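Local coordinates for putative polysaccharide biosynthesis protein with aminopeptidase-like domain (Clostridium acetobutylicum, PDB 3K9T) that binds one zinc ion per subunit and probably acts in the biosynthesis of modified polysaccharides, without expected peptidase activity despite its aminopeptidase-like fold, at residues Glu25-Cys30 against Ser192-Asn197; Asn92-Met97 against Ile126-Ser131; Leu184-Cys189 against Ser199-Ile204; Val254-Ile259 against Leu331-Lys336. All blocks are in the same frame, centred on the assembly; numbering follows the deposited sequence. Where two conformers were deposited one is given.

Interaction 1: residues Glu25-Cys30 against Ser192-Asn197. With ZN (zinc ion), chain B.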
loop_
_atom_site.group_PDB
_atom_site.type_symbol
_atom_site.label_atom_id
_atom_site.label_comp_id
_atom_site.label_asym_id
_atom_site.label_seq_id
_atom_site.Cartn_x
_atom_site.Cartn_y
_atom_site.Cartn_z
ATOM N N GLU A 25 37.075 5.940 29.919
ATOM C CA GLU A 25 37.795 7.161 30.263
ATOM C C GLU A 25 36.833 8.342 30.512
ATOM O O GLU A 25 37.026 9.137 31.431
ATOM C CB GLU A 25 38.798 7.537 29.158
ATOM C CG GLU A 25 39.599 8.808 29.496
ATOM C CD GLU A 25 40.786 9.082 28.569
ATOM O OE1 GLU A 25 41.022 8.330 27.607
ATOM O OE2 GLU A 25 41.495 10.074 28.820
ATOM N N LEU A 26 35.800 8.460 29.696
ATOM C CA LEU A 26 34.869 9.563 29.861
ATOM C C LEU A 26 33.882 9.369 31.049
ATOM O O LEU A 26 33.305 10.339 31.578
ATOM C CB LEU A 26 34.092 9.792 28.536
ATOM C CG LEU A 26 34.823 10.373 27.318
ATOM C CD1 LEU A 26 33.943 10.384 26.064
ATOM C CD2 LEU A 26 35.303 11.777 27.600
ATOM N N PHE A 27 33.699 8.128 31.482
ATOM C CA PHE A 27 32.575 7.789 32.377
ATOM C C PHE A 27 32.469 8.625 33.655
ATOM O O PHE A 27 31.402 9.159 33.945
ATOM C CB PHE A 27 32.608 6.290 32.689
ATOM C CG PHE A 27 31.501 5.820 33.562
ATOM C CD1 PHE A 27 30.211 5.748 33.079
ATOM C CD2 PHE A 27 31.746 5.477 34.885
ATOM C CE1 PHE A 27 29.180 5.322 33.907
ATOM C CE2 PHE A 27 30.743 5.037 35.697
ATOM C CZ PHE A 27 29.453 4.954 35.214
ATOM N N PRO A 28 33.576 8.777 34.406
ATOM C CA PRO A 28 33.562 9.462 35.689
ATOM C C PRO A 28 33.273 10.951 35.688
ATOM O O PRO A 28 32.928 11.491 36.741
ATOM C CB PRO A 28 34.991 9.276 36.182
ATOM C CG PRO A 28 35.531 8.204 35.411
ATOM C CD PRO A 28 34.938 8.343 34.083
ATOM N N ILE A 29 33.437 11.600 34.543
ATOM C CA ILE A 29 33.326 13.037 34.435
ATOM C C ILE A 29 31.868 13.471 34.529
ATOM O O ILE A 29 30.992 12.872 33.907
ATOM C CB ILE A 29 33.960 13.526 33.089
ATOM C CG1 ILE A 29 35.475 13.331 33.095
ATOM C CG2 ILE A 29 33.618 14.969 32.823
ATOM C CD1 ILE A 29 36.091 13.207 31.704
ATOM N N CYS A 30 31.635 14.536 35.290
ATOM C CA CYS A 30 30.320 15.090 35.498
ATOM C C CYS A 30 29.923 16.133 34.428
ATOM O O CYS A 30 30.075 17.347 34.605
ATOM C CB CYS A 30 30.259 15.720 36.871
ATOM S SG CYS A 30 28.578 16.175 37.361
ATOM N N SER A 192 27.626 10.430 34.256
ATOM C CA SER A 192 28.115 9.021 34.304
ATOM C C SER A 192 27.046 7.967 33.984
ATOM O O SER A 192 26.599 7.215 34.854
ATOM C CB SER A 192 28.758 8.698 35.665
ATOM O OG SER A 192 29.841 9.561 35.943
HETATM N N MSE A 193 26.626 7.956 32.724
HETATM C CA MSE A 193 25.755 6.931 32.162
HETATM C C MSE A 193 26.346 6.591 30.785
HETATM O O MSE A 193 26.843 7.481 30.073
HETATM C CB MSE A 193 24.310 7.411 32.054
HETATM C CG MSE A 193 23.629 7.683 33.422
HETATM SE SE MSE A 193 22.046 8.691 33.133
HETATM C CE MSE A 193 22.863 10.449 32.759
ATOM N N CYS A 194 26.291 5.311 30.432
ATOM C CA CYS A 194 26.963 4.801 29.265
ATOM C C CYS A 194 26.151 4.783 27.954
ATOM O O CYS A 194 26.534 5.453 27.025
ATOM C CB CYS A 194 27.525 3.416 29.593
ATOM S SG CYS A 194 28.859 3.494 30.830
ATOM N N ASN A 195 25.054 4.036 27.866
ATOM C CA ASN A 195 24.284 3.975 26.632
ATOM C C ASN A 195 23.731 5.361 26.272
ATOM O O ASN A 195 23.862 5.846 25.126
ATOM C CB ASN A 195 23.168 2.920 26.700
ATOM C CG ASN A 195 22.945 2.196 25.326
ATOM O OD1 ASN A 195 23.871 2.070 24.532
ATOM N ND2 ASN A 195 21.726 1.717 25.077
ATOM N N ASP A 196 23.179 6.033 27.275
ATOM C CA ASP A 196 22.670 7.397 27.123
ATOM C C ASP A 196 23.521 8.346 28.015
ATOM O O ASP A 196 23.210 8.468 29.194
ATOM C CB ASP A 196 21.188 7.399 27.522
ATOM C CG ASP A 196 20.575 8.772 27.484
ATOM O OD1 ASP A 196 21.069 9.598 26.697
ATOM O OD2 ASP A 196 19.613 9.046 28.247
ATOM N N ASN A 197 24.590 8.999 27.505
ATOM C CA ASN A 197 25.025 8.932 26.092
ATOM C C ASN A 197 26.527 9.013 25.826
ATOM O O ASN A 197 26.958 9.759 24.922
ATOM C CB ASN A 197 24.341 10.011 25.221
ATOM C CG ASN A 197 24.678 9.866 23.733
ATOM O OD1 ASN A 197 24.788 8.752 23.208
ATOM N ND2 ASN A 197 24.866 10.999 23.051
HETATM ZN ZN ZN B . 18.873 10.828 28.461
#
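F27, in the type I turn L26–I29 at the C-terminal end of helix 12-26, lays its ring against the S192-N197 segment leading into helix 194-211 of the aminopeptidase-like domain. From CB, chi1 (-179°) sets CG anti to the backbone N, which carries the ring off the turn. Along one rim, CD1 lies 3.5 Å from C194 SG, a sulfur-aromatic contact in which the sulfur approaches the ring obliquely. CE1, the next atom out, touches the same sulfur and also reaches S192 O at 3.3 Å. CZ, at the tip, meets S192 O and CB. S192 CB itself sits over one ring face as a CH-pi donor, 3.9 Å from the centroid and close to the ring normal, displaced toward the rim.

L198 of the same helix also packs on F27. Three residues beyond S192, N195 bonds to G255 and D256, and the adjacent D196 binds zinc through OD2, with H190 and H325 as further ligands. The turn thus packs against the chain that enters a zinc site. The polar tie comes from S192: its OG donates to F27 O at 2.6 Å, with a C=O...OG angle of 141° and the hydroxyl oxygen tilted 26° from the carbonyl plane.

Interaction 2: residues Asn92-Met97 against Ile126-Ser131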
loop_
_atom_site.group_PDB
_atom_site.type_symbol
_atom_site.label_atom_id
_atom_site.label_comp_id
_atom_site.label_asym_id
_atom_site.label_seq_id
_atom_site.Cartn_x
_atom_site.Cartn_y
_atom_site.Cartn_z
ATOM N N ASN A 92 29.383 8.539 42.878
ATOM C CA ASN A 92 28.569 8.511 41.668
ATOM C C ASN A 92 28.008 9.912 41.430
ATOM O O ASN A 92 27.364 10.459 42.310
ATOM C CB ASN A 92 27.442 7.478 41.800
ATOM C CG ASN A 92 26.891 7.034 40.449
ATOM O OD1 ASN A 92 26.709 7.843 39.528
ATOM N ND2 ASN A 92 26.638 5.735 40.315
ATOM N N ASN A 93 28.253 10.508 40.263
ATOM C CA ASN A 93 27.774 11.886 40.049
ATOM C C ASN A 93 26.253 11.938 39.785
ATOM O O ASN A 93 25.651 13.015 39.702
ATOM C CB ASN A 93 28.624 12.664 39.027
ATOM C CG ASN A 93 28.675 12.003 37.659
ATOM O OD1 ASN A 93 27.680 11.420 37.186
ATOM N ND2 ASN A 93 29.832 12.124 36.988
ATOM N N LEU A 94 25.637 10.762 39.682
ATOM C CA LEU A 94 24.186 10.695 39.549
ATOM C C LEU A 94 23.487 11.027 40.894
ATOM O O LEU A 94 22.298 11.364 40.903
ATOM C CB LEU A 94 23.739 9.343 38.982
ATOM C CG LEU A 94 24.165 8.912 37.561
ATOM C CD1 LEU A 94 23.402 7.620 37.164
ATOM C CD2 LEU A 94 23.945 10.005 36.494
ATOM N N HIS A 95 24.244 10.966 42.004
ATOM C CA HIS A 95 23.759 11.374 43.333
ATOM C C HIS A 95 23.313 12.850 43.443
ATOM O O HIS A 95 22.613 13.178 44.390
ATOM C CB HIS A 95 24.795 11.121 44.439
ATOM C CG HIS A 95 24.975 9.683 44.797
ATOM N ND1 HIS A 95 23.928 8.878 45.181
ATOM C CD2 HIS A 95 26.084 8.907 44.855
ATOM C CE1 HIS A 95 24.377 7.657 45.426
ATOM N NE2 HIS A 95 25.686 7.650 45.255
ATOM N N VAL A 96 23.728 13.730 42.527
ATOM C CA VAL A 96 23.316 15.135 42.564
ATOM C C VAL A 96 22.472 15.459 41.342
ATOM O O VAL A 96 22.809 15.069 40.225
ATOM C CB VAL A 96 24.518 16.128 42.604
ATOM C CG1 VAL A 96 24.025 17.578 42.515
ATOM C CG2 VAL A 96 25.297 15.955 43.873
HETATM N N MSE A 97 21.373 16.173 41.583
HETATM C CA MSE A 97 20.487 16.647 40.531
HETATM C C MSE A 97 21.238 17.727 39.731
HETATM O O MSE A 97 21.742 18.701 40.293
HETATM C CB MSE A 97 19.204 17.183 41.154
HETATM C CG MSE A 97 18.175 17.747 40.164
HETATM SE SE MSE A 97 16.793 18.728 41.125
HETATM C CE MSE A 97 15.847 17.176 41.848
ATOM N N ILE A 126 20.151 4.339 41.226
ATOM C CA ILE A 126 20.205 5.763 41.530
ATOM C C ILE A 126 19.508 6.476 40.367
ATOM O O ILE A 126 19.865 6.306 39.215
ATOM C CB ILE A 126 21.643 6.270 41.719
ATOM C CG1 ILE A 126 22.372 5.442 42.790
ATOM C CG2 ILE A 126 21.640 7.775 42.100
ATOM C CD1 ILE A 126 23.926 5.620 42.794
ATOM N N PRO A 127 18.470 7.246 40.659
ATOM C CA PRO A 127 17.882 7.957 39.542
ATOM C C PRO A 127 18.698 9.187 39.111
ATOM O O PRO A 127 19.275 9.864 39.954
ATOM C CB PRO A 127 16.507 8.378 40.072
ATOM C CG PRO A 127 16.634 8.404 41.547
ATOM C CD PRO A 127 17.747 7.461 41.922
ATOM N N TYR A 128 18.727 9.438 37.802
ATOM C CA TYR A 128 19.311 10.650 37.211
ATOM C C TYR A 128 18.259 11.741 37.076
ATOM O O TYR A 128 17.253 11.563 36.416
ATOM C CB TYR A 128 19.931 10.329 35.839
ATOM C CG TYR A 128 20.329 11.516 34.980
ATOM C CD1 TYR A 128 21.240 12.478 35.427
ATOM C CD2 TYR A 128 19.824 11.639 33.705
ATOM C CE1 TYR A 128 21.589 13.567 34.620
ATOM C CE2 TYR A 128 20.165 12.715 32.883
ATOM C CZ TYR A 128 21.033 13.677 33.346
ATOM O OH TYR A 128 21.354 14.680 32.467
ATOM N N LEU A 129 18.487 12.869 37.728
ATOM C CA LEU A 129 17.564 14.004 37.656
ATOM C C LEU A 129 18.327 15.282 37.294
ATOM O O LEU A 129 19.526 15.412 37.559
ATOM C CB LEU A 129 16.793 14.182 38.981
ATOM C CG LEU A 129 15.865 13.030 39.390
ATOM C CD1 LEU A 129 15.505 13.076 40.856
ATOM C CD2 LEU A 129 14.639 13.077 38.540
ATOM N N THR A 130 17.609 16.201 36.668
ATOM C CA THR A 130 18.144 17.493 36.261
ATOM C C THR A 130 17.150 18.602 36.632
ATOM O O THR A 130 15.967 18.349 36.840
ATOM C CB THR A 130 18.372 17.589 34.726
ATOM O OG1 THR A 130 17.109 17.667 34.063
ATOM C CG2 THR A 130 19.183 16.411 34.190
ATOM N N SER A 131 17.632 19.835 36.702
ATOM C CA SER A 131 16.759 20.974 36.940
ATOM C C SER A 131 17.373 22.170 36.269
ATOM O O SER A 131 17.819 23.091 36.915
ATOM C CB SER A 131 16.576 21.240 38.435
ATOM O OG SER A 131 15.649 22.304 38.617
HETATM O O HOH W 1 20.797 13.005 39.324
#
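I126 and H95 cross obliquely, the isoleucine CD1 pressing on the imidazole at CE1 (3.4 Å) and NE2. The same methyl also meets N92 tip to tip, 3.7 Å from ND2. A bond from ND1 to S140 O, outside the contact, holds the imidazole that I126 CD1 touches. I126 CG2 rests on L94 O and CB. L94 and Y128 cross at about a right angle, with leucine CD2 3.8 Å from tyrosine CD1. Farther along, M97, a selenomethionine, runs out beside L129 and bends at chi3 (-75°); its CG packs on L129 CB and its SE on S131 CB at 3.7 Å.

Between these side chains the backbones are bridged by a water that accepts from L129 N (2.8 Å) and lies within donating distance of both L94 O and V96 O. N92 OD1 accepts from L94 N at 3.1 Å, an Asx turn that opens the 3-10 segment 93-95.

Both segments belong to loops of the insert region, with one 3-10 turn, and their packing leads to the metal site: the Y128 ring meets H325 edge-to-face and H190 at about 45°, two zinc ligands, placing this insert loop in the wall of the zinc site.

Interaction 3: residues Leu184-Cys189 against Ser199-Ile204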
loop_
_atom_site.group_PDB
_atom_site.type_symbol
_atom_site.label_atom_id
_atom_site.label_comp_id
_atom_site.label_asym_id
_atom_site.label_seq_id
_atom_site.Cartn_x
_atom_site.Cartn_y
_atom_site.Cartn_z
ATOM N N LEU A 184 26.408 14.343 11.377
ATOM C CA LEU A 184 26.317 13.298 12.375
ATOM C C LEU A 184 26.454 13.998 13.703
ATOM O O LEU A 184 27.479 14.601 13.960
ATOM C CB LEU A 184 27.434 12.268 12.173
ATOM C CG LEU A 184 27.317 11.541 10.828
ATOM C CD1 LEU A 184 28.547 10.772 10.548
ATOM C CD2 LEU A 184 26.128 10.604 10.854
ATOM N N THR A 185 25.425 13.933 14.541
ATOM C CA THR A 185 25.418 14.682 15.778
ATOM C C THR A 185 25.290 13.746 16.961
ATOM O O THR A 185 24.754 12.641 16.842
ATOM C CB THR A 185 24.243 15.696 15.804
ATOM O OG1 THR A 185 23.024 15.053 16.223
ATOM C CG2 THR A 185 24.049 16.320 14.436
ATOM N N THR A 186 25.778 14.184 18.111
ATOM C CA THR A 186 25.545 13.442 19.337
ATOM C C THR A 186 25.562 14.435 20.508
ATOM O O THR A 186 26.125 15.539 20.380
ATOM C CB THR A 186 26.552 12.297 19.503
ATOM O OG1 THR A 186 26.074 11.392 20.504
ATOM C CG2 THR A 186 27.967 12.828 19.867
ATOM N N TYR A 187 24.973 14.050 21.647
ATOM C CA TYR A 187 24.837 14.984 22.759
ATOM C C TYR A 187 25.753 14.690 23.967
ATOM O O TYR A 187 25.938 13.552 24.391
ATOM C CB TYR A 187 23.346 15.189 23.130
ATOM C CG TYR A 187 22.589 13.932 23.438
ATOM C CD1 TYR A 187 22.627 13.401 24.699
ATOM C CD2 TYR A 187 21.836 13.271 22.468
ATOM C CE1 TYR A 187 21.969 12.264 25.012
ATOM C CE2 TYR A 187 21.142 12.119 22.787
ATOM C CZ TYR A 187 21.224 11.609 24.060
ATOM O OH TYR A 187 20.574 10.437 24.439
ATOM N N THR A 188 26.311 15.767 24.517
ATOM C CA THR A 188 27.398 15.688 25.496
ATOM C C THR A 188 27.035 16.043 26.943
ATOM O O THR A 188 27.916 16.123 27.804
ATOM C CB THR A 188 28.485 16.616 25.051
ATOM O OG1 THR A 188 27.888 17.884 24.761
ATOM C CG2 THR A 188 29.167 16.043 23.797
ATOM N N CYS A 189 25.733 16.189 27.201
ATOM C CA CYS A 189 25.231 16.707 28.461
ATOM C C CYS A 189 24.983 15.659 29.560
ATOM O O CYS A 189 24.847 16.020 30.731
ATOM C CB CYS A 189 23.937 17.456 28.183
ATOM S SG CYS A 189 22.683 16.416 27.378
ATOM N N SER A 199 27.912 6.377 24.668
ATOM C CA SER A 199 28.051 5.488 23.499
ATOM C C SER A 199 28.060 6.297 22.180
ATOM O O SER A 199 28.887 6.067 21.297
ATOM C CB SER A 199 26.951 4.432 23.509
ATOM O OG SER A 199 25.652 5.011 23.427
ATOM N N GLY A 200 27.171 7.279 22.075
ATOM C CA GLY A 200 27.093 8.103 20.855
ATOM C C GLY A 200 28.329 8.960 20.686
ATOM O O GLY A 200 28.848 9.142 19.566
ATOM N N VAL A 201 28.791 9.491 21.823
ATOM C CA VAL A 201 29.961 10.338 21.861
ATOM C C VAL A 201 31.156 9.522 21.394
ATOM O O VAL A 201 31.851 9.955 20.491
ATOM C CB VAL A 201 30.235 10.945 23.270
ATOM C CG1 VAL A 201 31.600 11.664 23.279
ATOM C CG2 VAL A 201 29.148 11.885 23.632
ATOM N N ALA A 202 31.374 8.332 21.977
ATOM C CA ALA A 202 32.547 7.527 21.580
ATOM C C ALA A 202 32.406 7.008 20.160
ATOM O O ALA A 202 33.405 6.987 19.436
ATOM C CB ALA A 202 32.847 6.405 22.548
ATOM N N LEU A 203 31.186 6.649 19.731
ATOM C CA LEU A 203 30.997 6.121 18.363
ATOM C C LEU A 203 31.325 7.151 17.285
ATOM O O LEU A 203 32.076 6.882 16.369
ATOM C CB LEU A 203 29.580 5.562 18.159
ATOM C CG LEU A 203 29.178 5.233 16.713
ATOM C CD1 LEU A 203 29.934 4.036 16.333
ATOM C CD2 LEU A 203 27.674 5.006 16.500
ATOM N N ILE A 204 30.705 8.311 17.380
ATOM C CA ILE A 204 30.863 9.385 16.412
ATOM C C ILE A 204 32.350 9.785 16.373
ATOM O O ILE A 204 32.884 10.056 15.305
ATOM C CB ILE A 204 29.880 10.546 16.813
ATOM C CG1 ILE A 204 28.442 10.128 16.503
ATOM C CG2 ILE A 204 30.113 11.798 16.159
ATOM C CD1 ILE A 204 28.244 9.716 15.151
#
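T186 and G200 form the tightest point between strand 181-187 and helix 194-211. The axes of the strand 184-187 and helix 199-204 segments pass 7.4 Å apart and run roughly antiparallel, 145° between their N-to-C directions, as the chain turns back over the sheet.

The polar component belongs to T186. Its OG1, anti to the backbone N (chi1 -164°), lies 3.3 Å from G200 C and also touches G200 CA, in van der Waals contact with the helix backbone. G200, with no side chain, lets that backbone come up against the hydroxyl. OG1 finds its hydrogen-bonding partners elsewhere, in A251 O and N197 ND2, which satisfy a buried group. The same asparagine nitrogen also bonds to Y187 O, so N197 ties the end of the strand to the first turn of the helix.

The apolar contacts flank this point. On one side T186 CG2 packs on V201, with CG2 to CG2 at 4.1 Å; V201 CG2 also reaches Y187 O at 3.7 Å, and the V201 and T188 side chains cross at about a right angle, CG2 to CG2. Toward the other end, I204 extends CG1 to T186 CB and CD1 to L184 CB, the latter at 4.0 Å.

This is the first strand packed on the helix of the beta-alpha-beta unit 181-187, 194-211, 219-225. F224 of strand 219-225 touches T186, T188 and I204, strand 245-250 borders L184 and T185, and helix 12-26 covers the helix through V201 and A202.

Interaction 4: residues Val254-Ile259 against Leu331-Lys336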
loop_
_atom_site.group_PDB
_atom_site.type_symbol
_atom_site.label_atom_id
_atom_site.label_comp_id
_atom_site.label_asym_id
_atom_site.label_seq_id
_atom_site.Cartn_x
_atom_site.Cartn_y
_atom_site.Cartn_z
ATOM N N VAL A 254 23.950 3.523 21.410
ATOM C CA VAL A 254 24.467 2.655 20.381
ATOM C C VAL A 254 25.365 1.541 20.927
ATOM O O VAL A 254 26.039 0.857 20.134
ATOM C CB VAL A 254 25.257 3.463 19.302
ATOM C CG1 VAL A 254 24.308 4.283 18.439
ATOM C CG2 VAL A 254 26.336 4.315 19.954
ATOM N N GLY A 255 25.328 1.305 22.242
ATOM C CA GLY A 255 26.324 0.446 22.886
ATOM C C GLY A 255 25.918 -0.839 23.591
ATOM O O GLY A 255 26.798 -1.640 23.964
ATOM N N ASP A 256 24.622 -1.054 23.804
ATOM C CA ASP A 256 24.157 -2.248 24.497
ATOM C C ASP A 256 24.057 -3.500 23.643
ATOM O O ASP A 256 24.280 -3.445 22.425
ATOM C CB ASP A 256 22.815 -1.977 25.153
ATOM C CG ASP A 256 21.697 -1.775 24.160
ATOM O OD1 ASP A 256 21.579 -0.648 23.581
ATOM O OD2 ASP A 256 20.906 -2.728 24.020
ATOM N N ALA A 257 23.703 -4.629 24.296
ATOM C CA ALA A 257 23.648 -5.933 23.621
ATOM C C ALA A 257 22.424 -6.144 22.737
ATOM O O ALA A 257 22.334 -7.152 22.035
ATOM C CB ALA A 257 23.777 -7.088 24.644
ATOM N N GLY A 258 21.479 -5.217 22.741
ATOM C CA GLY A 258 20.242 -5.392 21.970
ATOM C C GLY A 258 20.313 -5.199 20.470
ATOM O O GLY A 258 21.359 -4.890 19.920
ATOM N N ILE A 259 19.172 -5.343 19.805
ATOM C CA ILE A 259 19.118 -5.206 18.361
ATOM C C ILE A 259 19.191 -3.701 17.962
ATOM O O ILE A 259 18.962 -2.821 18.793
ATOM C CB ILE A 259 17.844 -5.901 17.750
ATOM C CG1 ILE A 259 16.558 -5.237 18.221
ATOM C CG2 ILE A 259 17.801 -7.438 18.060
ATOM C CD1 ILE A 259 15.351 -5.407 17.223
ATOM N N LEU A 331 29.061 0.831 32.968
ATOM C CA LEU A 331 30.055 0.254 32.064
ATOM C C LEU A 331 29.748 -1.187 31.621
ATOM O O LEU A 331 29.880 -1.555 30.432
ATOM C CB LEU A 331 31.447 0.398 32.693
ATOM C CG LEU A 331 31.970 1.848 32.724
ATOM C CD1 LEU A 331 33.225 1.951 33.584
ATOM C CD2 LEU A 331 32.224 2.408 31.259
ATOM N N CYS A 332 29.298 -1.994 32.570
ATOM C CA CYS A 332 28.949 -3.387 32.282
ATOM C C CYS A 332 27.728 -3.512 31.385
ATOM O O CYS A 332 27.470 -4.568 30.845
ATOM C CB CYS A 332 28.778 -4.196 33.563
ATOM S SG CYS A 332 30.348 -4.945 34.057
ATOM N N TYR A 333 27.001 -2.415 31.197
ATOM C CA TYR A 333 25.860 -2.404 30.274
ATOM C C TYR A 333 26.314 -2.216 28.817
ATOM O O TYR A 333 25.610 -2.616 27.887
ATOM C CB TYR A 333 24.810 -1.352 30.708
ATOM C CG TYR A 333 23.583 -1.293 29.843
ATOM C CD1 TYR A 333 22.776 -2.413 29.649
ATOM C CD2 TYR A 333 23.240 -0.113 29.171
ATOM C CE1 TYR A 333 21.630 -2.350 28.802
ATOM C CE2 TYR A 333 22.110 -0.044 28.355
ATOM C CZ TYR A 333 21.308 -1.161 28.185
ATOM O OH TYR A 333 20.208 -1.092 27.371
HETATM N N MSE A 334 27.478 -1.600 28.638
HETATM C CA MSE A 334 28.141 -1.534 27.344
HETATM C C MSE A 334 28.590 -2.969 26.933
HETATM O O MSE A 334 29.055 -3.753 27.743
HETATM C CB MSE A 334 29.373 -0.631 27.429
HETATM C CG MSE A 334 29.102 0.827 27.768
HETATM SE SE MSE A 334 27.962 1.532 26.356
HETATM C CE MSE A 334 26.140 1.138 26.966
ATOM N N ASN A 335 28.417 -3.289 25.666
ATOM C CA ASN A 335 28.791 -4.565 25.086
ATOM C C ASN A 335 29.726 -4.295 23.889
ATOM O O ASN A 335 29.366 -3.540 22.998
ATOM C CB ASN A 335 27.518 -5.257 24.617
ATOM C CG ASN A 335 27.786 -6.549 23.959
ATOM O OD1 ASN A 335 28.161 -6.609 22.776
ATOM N ND2 ASN A 335 27.596 -7.618 24.709
ATOM N N LYS A 336 30.911 -4.900 23.862
ATOM C CA LYS A 336 31.901 -4.579 22.818
ATOM C C LYS A 336 31.443 -4.907 21.415
ATOM O O LYS A 336 31.708 -4.144 20.472
ATOM C CB LYS A 336 33.260 -5.219 23.119
ATOM C CG LYS A 336 33.939 -4.491 24.289
ATOM C CD LYS A 336 35.304 -5.032 24.642
ATOM C CE LYS A 336 35.936 -4.166 25.719
ATOM N NZ LYS A 336 37.093 -4.789 26.399
HETATM O O HOH W 2 24.007 -4.645 27.126
#
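The Y333 ring carries D256 on one face: CB sits 3.9 Å from the centroid, 29° off the normal, as a CH-pi contact. It lies toward the phenol end, 3.5 Å from CZ. The carboxylate lies side by side with the ring, pointing the same way, and the two planes differ by only 5°. D256 CG falls between the backbone N and the carbonyl carbon (chi1 68°), which places it 3.6 Å from Y333 OH. The ring of F321 also meets Y333, at a shallow inclination.

Beside this contact the backbones join directly. N335 N donates to G255 O at 2.9 Å, nearly in line with the carbonyl. The selenomethionine M334, bent at chi2 and chi3, brings SE within 4.0 Å of G255 CA. N335 CB and ND2 pack by G255 O and A257 CB. N335 is the N-cap of helix 336-355, its OD1 accepting from G338 N. A water accepts from A257 N and donates to Y333 O, a second bridge between the backbones.

The D256 carboxylate is well supplied with donors. D256 OD2 takes G258 N at 2.9 Å from above the carboxylate plane, completing an Asx turn, and also bonds to S317 OG, while D256 OD1 bonds to N195 ND2. These three donors probably hold the carboxylate's rotation beside the tyrosine ring and favour its charged form. The contact thus sets a buried, well-bonded carboxylate alongside an aromatic ring, the Y333 side chain being about 8 Å from that of the zinc ligand D196.

From the N terminus, the turn at the end of helix 12-26 opens interaction 1, whose long loop closes only at the chain entering helix 194-211. Interaction 2 falls wholly within that loop, joining two insert segments, and N93 links it back to S192. Interaction 3 crosses interaction 1: its strand precedes residues 192-197 and its helical segment follows them, both contacts using helix 194-211. Interaction 4 comes later in series, closing a loop from the end of strand 245-250 to the start of helix 336-355; N195 and S199 connect it to interactions 1 and 3. Together they tie helix 12-26, the insert and the central sheet together near the zinc site.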